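Local coordinates for protein DNA polymerase III beta subunit (Streptococcus pyogenes, PDB 2AVT) that probably forms the ring-shaped sliding clamp that encircles DNA and tethers the replicative polymerase to its template, at residues M1-H13 and G66-E78. Sequence-based numbering, arbitrary orientation.
Sequences MIQFSINRTLFIH and GLLITSPGAILLE
Ser5 and Leu68 form a hydrogen-bonded pair between strands 3-7 and 67-71, whose axes run antiparallel at 169°, and are gripped by two nearly straight bonds, Leu68 N to Ser5 O and Ser5 N to Leu68 O, both 2.9 Å; Asn7 N to Gly66 O closes the pairing beside the helix that Asn7 caps through OD1 and Leu10 N. At the other end the register slips by one in a classic beta bulge: Gln3 O accepts from Thr70 N at 2.8 Å and from Ser71 N at 3.1 Å, the latter lying on a lone pair. Beyond it, Ser71 OG, swung opposite its backbone N (chi1 -176°), donates to Met1 O at 2.6 Å, tilted from the carbonyl plane.

Among the apolar contacts, Leu67 CD1 meets Phe4 CD2 at 3.6 Å and also lies against Ile6 CB, while Ile69 CG1 packs on Phe4 CB. On the face that carries Gln3 and Ser5, the Gln3 side chain lies alongside that of Thr70, both pointing the same way, with CG of Gln3 3.3 Å from CB of Thr70. Past the bulge the chain turns through Pro72 into Gly73, whose CA sits tightly against Ile2 CG1 at 3.3 Å; the Ile2 side chain crosses that of Ile75 at about a right angle, CD1 against CG2.

Strand 3-7 also pairs with strand 93-99, and strand 73-78 with strand 33-39, so residues 66-78 pass between sheets around a core containing Ile2, Phe4 and Val38, as in the two-sheet domains of DNA sliding clamps.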
loop_
_atom_site.group_PDB
_atom_site.type_symbol
_atom_site.label_atom_id
_atom_site.label_comp_id
_atom_site.label_asym_id
_atom_site.label_seq_id
_atom_site.Cartn_x
_atom_site.Cartn_y
_atom_site.Cartn_z
ATOM N N MET A 1 -39.347 5.280 12.303
ATOM C CA MET A 1 -37.878 5.037 12.260
ATOM C C MET A 1 -37.458 4.350 10.969
ATOM O O MET A 1 -38.287 3.776 10.261
ATOM C CB MET A 1 -37.457 4.196 13.458
ATOM C CG MET A 1 -37.799 4.837 14.787
ATOM S SD MET A 1 -37.234 3.835 16.154
ATOM C CE MET A 1 -38.555 2.622 16.204
ATOM N N ILE A 2 -36.162 4.414 10.677
ATOM C CA ILE A 2 -35.594 3.835 9.465
ATOM C C ILE A 2 -35.856 2.353 9.288
ATOM O O ILE A 2 -35.835 1.587 10.244
ATOM C CB ILE A 2 -34.050 4.020 9.408
ATOM C CG1 ILE A 2 -33.699 5.500 9.281
ATOM C CG2 ILE A 2 -33.465 3.236 8.228
ATOM C CD1 ILE A 2 -32.201 5.782 9.355
ATOM N N GLN A 3 -36.089 1.962 8.040
ATOM C CA GLN A 3 -36.289 0.567 7.688
ATOM C C GLN A 3 -36.201 0.368 6.187
ATOM O O GLN A 3 -37.063 0.832 5.434
ATOM C CB GLN A 3 -37.636 0.041 8.172
ATOM C CG GLN A 3 -37.930 -1.362 7.634
ATOM C CD GLN A 3 -38.209 -2.371 8.730
ATOM O OE1 GLN A 3 -39.119 -2.187 9.540
ATOM N NE2 GLN A 3 -37.423 -3.445 8.763
ATOM N N PHE A 4 -35.153 -0.319 5.752
ATOM C CA PHE A 4 -34.975 -0.595 4.335
ATOM C C PHE A 4 -34.061 -1.797 4.150
ATOM O O PHE A 4 -33.296 -2.153 5.050
ATOM C CB PHE A 4 -34.414 0.648 3.608
ATOM C CG PHE A 4 -32.971 0.981 3.937
ATOM C CD1 PHE A 4 -32.658 1.837 4.989
ATOM C CD2 PHE A 4 -31.928 0.469 3.170
ATOM C CE1 PHE A 4 -31.336 2.182 5.268
ATOM C CE2 PHE A 4 -30.604 0.812 3.446
ATOM C CZ PHE A 4 -30.309 1.669 4.495
ATOM N N SER A 5 -34.175 -2.432 2.991
ATOM C CA SER A 5 -33.363 -3.585 2.631
ATOM C C SER A 5 -32.607 -3.155 1.394
ATOM O O SER A 5 -33.159 -2.486 0.524
ATOM C CB SER A 5 -34.247 -4.792 2.305
ATOM O OG SER A 5 -34.959 -5.213 3.457
ATOM N N ILE A 6 -31.351 -3.552 1.291
ATOM C CA ILE A 6 -30.568 -3.135 0.151
ATOM C C ILE A 6 -29.578 -4.197 -0.249
ATOM O O ILE A 6 -29.213 -5.055 0.557
ATOM C CB ILE A 6 -29.802 -1.822 0.485
ATOM C CG1 ILE A 6 -29.173 -1.228 -0.772
ATOM C CG2 ILE A 6 -28.704 -2.101 1.509
ATOM C CD1 ILE A 6 -28.624 0.175 -0.551
ATOM N N ASN A 7 -29.155 -4.138 -1.506
ATOM C CA ASN A 7 -28.169 -5.062 -2.042
ATOM C C ASN A 7 -26.828 -4.640 -1.425
ATOM O O ASN A 7 -26.477 -3.457 -1.459
ATOM C CB ASN A 7 -28.132 -4.936 -3.567
ATOM C CG ASN A 7 -27.000 -5.717 -4.196
ATOM O OD1 ASN A 7 -25.839 -5.328 -4.101
ATOM N ND2 ASN A 7 -27.333 -6.833 -4.839
ATOM N N ARG A 8 -26.091 -5.600 -0.866
ATOM C CA ARG A 8 -24.807 -5.329 -0.205
ATOM C C ARG A 8 -23.766 -4.661 -1.109
ATOM O O ARG A 8 -23.148 -3.657 -0.735
ATOM C CB ARG A 8 -24.235 -6.640 0.369
ATOM C CG ARG A 8 -23.003 -6.488 1.268
ATOM C CD ARG A 8 -22.419 -7.872 1.626
ATOM N NE ARG A 8 -22.126 -8.618 0.401
ATOM C CZ ARG A 8 -21.849 -9.918 0.333
ATOM N NH1 ARG A 8 -21.812 -10.662 1.435
ATOM N NH2 ARG A 8 -21.634 -10.479 -0.853
ATOM N N THR A 9 -23.554 -5.225 -2.287
ATOM C CA THR A 9 -22.585 -4.663 -3.219
ATOM C C THR A 9 -22.932 -3.223 -3.602
ATOM O O THR A 9 -22.057 -2.365 -3.654
ATOM C CB THR A 9 -22.468 -5.544 -4.482
ATOM O OG1 THR A 9 -21.688 -6.703 -4.168
ATOM C CG2 THR A 9 -21.803 -4.785 -5.616
ATOM N N LEU A 10 -24.209 -2.954 -3.853
ATOM C CA LEU A 10 -24.639 -1.600 -4.212
ATOM C C LEU A 10 -24.351 -0.626 -3.058
ATOM O O LEU A 10 -23.802 0.458 -3.257
ATOM C CB LEU A 10 -26.143 -1.587 -4.507
ATOM C CG LEU A 10 -26.824 -0.238 -4.786
ATOM C CD1 LEU A 10 -26.587 0.168 -6.233
ATOM C CD2 LEU A 10 -28.321 -0.360 -4.533
ATOM N N PHE A 11 -24.741 -1.028 -1.852
ATOM C CA PHE A 11 -24.557 -0.216 -0.653
ATOM C C PHE A 11 -23.089 0.140 -0.445
ATOM O O PHE A 11 -22.753 1.304 -0.232
ATOM C CB PHE A 11 -25.097 -0.978 0.566
ATOM C CG PHE A 11 -25.413 -0.104 1.753
ATOM C CD1 PHE A 11 -25.553 1.266 1.615
ATOM C CD2 PHE A 11 -25.617 -0.666 3.006
ATOM C CE1 PHE A 11 -25.895 2.061 2.699
ATOM C CE2 PHE A 11 -25.960 0.121 4.089
ATOM C CZ PHE A 11 -26.100 1.493 3.933
ATOM N N ILE A 12 -22.223 -0.867 -0.509
ATOM C CA ILE A 12 -20.788 -0.674 -0.318
ATOM C C ILE A 12 -20.204 0.334 -1.309
ATOM O O ILE A 12 -19.462 1.230 -0.915
ATOM C CB ILE A 12 -20.019 -2.014 -0.447
ATOM C CG1 ILE A 12 -20.350 -2.905 0.757
ATOM C CG2 ILE A 12 -18.511 -1.761 -0.513
ATOM C CD1 ILE A 12 -19.723 -4.287 0.692
ATOM N N HIS A 13 -20.545 0.199 -2.588
ATOM C CA HIS A 13 -20.025 1.129 -3.593
ATOM C C HIS A 13 -20.388 2.575 -3.267
ATOM O O HIS A 13 -19.530 3.451 -3.307
ATOM C CB HIS A 13 -20.539 0.759 -4.987
ATOM C CG HIS A 13 -19.895 -0.469 -5.557
ATOM N ND1 HIS A 13 -18.525 -0.624 -5.629
ATOM C CD2 HIS A 13 -20.428 -1.595 -6.086
ATOM C CE1 HIS A 13 -18.244 -1.794 -6.176
ATOM N NE2 HIS A 13 -19.382 -2.402 -6.463
ATOM N N GLY A 66 -31.013 -4.537 -5.281
ATOM C CA GLY A 66 -32.016 -3.490 -5.278
ATOM C C GLY A 66 -32.100 -2.755 -3.956
ATOM O O GLY A 66 -31.221 -2.864 -3.106
ATOM N N LEU A 67 -33.173 -1.996 -3.789
ATOM C CA LEU A 67 -33.401 -1.217 -2.584
ATOM C C LEU A 67 -34.894 -1.123 -2.359
ATOM O O LEU A 67 -35.632 -0.689 -3.244
ATOM C CB LEU A 67 -32.834 0.202 -2.745
ATOM C CG LEU A 67 -33.314 1.236 -1.721
ATOM C CD1 LEU A 67 -32.804 0.860 -0.337
ATOM C CD2 LEU A 67 -32.819 2.625 -2.111
ATOM N N LEU A 68 -35.339 -1.537 -1.181
ATOM C CA LEU A 68 -36.746 -1.469 -0.833
ATOM C C LEU A 68 -36.828 -0.716 0.482
ATOM O O LEU A 68 -36.247 -1.137 1.487
ATOM C CB LEU A 68 -37.336 -2.877 -0.674
ATOM C CG LEU A 68 -38.737 -2.906 -0.044
ATOM C CD1 LEU A 68 -39.670 -1.988 -0.832
ATOM C CD2 LEU A 68 -39.288 -4.338 -0.029
ATOM N N ILE A 69 -37.544 0.401 0.464
ATOM C CA ILE A 69 -37.705 1.239 1.640
ATOM C C ILE A 69 -39.080 1.073 2.263
ATOM O O ILE A 69 -40.109 1.222 1.601
ATOM C CB ILE A 69 -37.476 2.713 1.279
ATOM C CG1 ILE A 69 -36.007 2.911 0.876
ATOM C CG2 ILE A 69 -37.880 3.599 2.438
ATOM C CD1 ILE A 69 -35.668 4.317 0.416
ATOM N N THR A 70 -39.078 0.781 3.557
ATOM C CA THR A 70 -40.294 0.551 4.324
ATOM C C THR A 70 -40.699 1.713 5.212
ATOM O O THR A 70 -41.888 1.974 5.388
ATOM C CB THR A 70 -40.123 -0.689 5.203
ATOM O OG1 THR A 70 -40.130 -1.854 4.374
ATOM C CG2 THR A 70 -41.228 -0.777 6.242
ATOM N N SER A 71 -39.712 2.405 5.777
ATOM C CA SER A 71 -39.988 3.530 6.659
ATOM C C SER A 71 -38.866 4.570 6.610
ATOM O O SER A 71 -37.686 4.227 6.510
ATOM C CB SER A 71 -40.183 3.028 8.092
ATOM O OG SER A 71 -40.552 4.091 8.956
ATOM N N PRO A 72 -39.235 5.860 6.666
ATOM C CA PRO A 72 -38.341 7.026 6.629
ATOM C C PRO A 72 -37.551 7.187 7.925
ATOM O O PRO A 72 -37.914 6.621 8.953
ATOM C CB PRO A 72 -39.304 8.206 6.413
ATOM C CG PRO A 72 -40.541 7.569 5.838
ATOM C CD PRO A 72 -40.642 6.289 6.622
ATOM N N GLY A 73 -36.475 7.966 7.873
ATOM C CA GLY A 73 -35.675 8.184 9.063
ATOM C C GLY A 73 -34.324 8.798 8.755
ATOM O O GLY A 73 -33.958 8.977 7.593
ATOM N N ALA A 74 -33.583 9.131 9.804
ATOM C CA ALA A 74 -32.268 9.723 9.636
ATOM C C ALA A 74 -31.391 9.361 10.834
ATOM O O ALA A 74 -31.835 9.410 11.981
ATOM C CB ALA A 74 -32.394 11.231 9.491
ATOM N N ILE A 75 -30.146 8.986 10.570
ATOM C CA ILE A 75 -29.247 8.598 11.647
ATOM C C ILE A 75 -27.794 8.815 11.268
ATOM O O ILE A 75 -27.463 8.877 10.082
ATOM C CB ILE A 75 -29.455 7.099 12.029
ATOM C CG1 ILE A 75 -28.730 6.777 13.337
ATOM C CG2 ILE A 75 -28.915 6.180 10.931
ATOM C CD1 ILE A 75 -28.889 5.330 13.771
ATOM N N LEU A 76 -26.943 8.953 12.286
ATOM C CA LEU A 76 -25.505 9.123 12.124
ATOM C C LEU A 76 -24.782 7.897 12.709
ATOM O O LEU A 76 -25.100 7.445 13.810
ATOM C CB LEU A 76 -25.012 10.372 12.868
ATOM C CG LEU A 76 -25.634 11.747 12.588
ATOM C CD1 LEU A 76 -24.903 12.805 13.423
ATOM C CD2 LEU A 76 -25.515 12.071 11.102
ATOM N N LEU A 77 -23.791 7.390 11.985
ATOM C CA LEU A 77 -23.012 6.233 12.412
ATOM C C LEU A 77 -21.550 6.524 12.091
ATOM O O LEU A 77 -21.268 7.250 11.131
ATOM C CB LEU A 77 -23.469 4.978 11.638
ATOM C CG LEU A 77 -24.910 4.506 11.850
ATOM C CD1 LEU A 77 -25.311 3.464 10.797
ATOM C CD2 LEU A 77 -25.030 3.930 13.250
ATOM N N GLU A 78 -20.618 5.994 12.885
ATOM C CA GLU A 78 -19.199 6.223 12.595
ATOM C C GLU A 78 -18.961 5.605 11.228
ATOM O O GLU A 78 -19.174 4.409 11.036
ATOM C CB GLU A 78 -18.300 5.544 13.633
ATOM C CG GLU A 78 -18.289 6.213 14.992
ATOM C CD GLU A 78 -17.787 7.642 14.932
ATOM O OE1 GLU A 78 -16.817 7.897 14.193
ATOM O OE2 GLU A 78 -18.352 8.503 15.634
#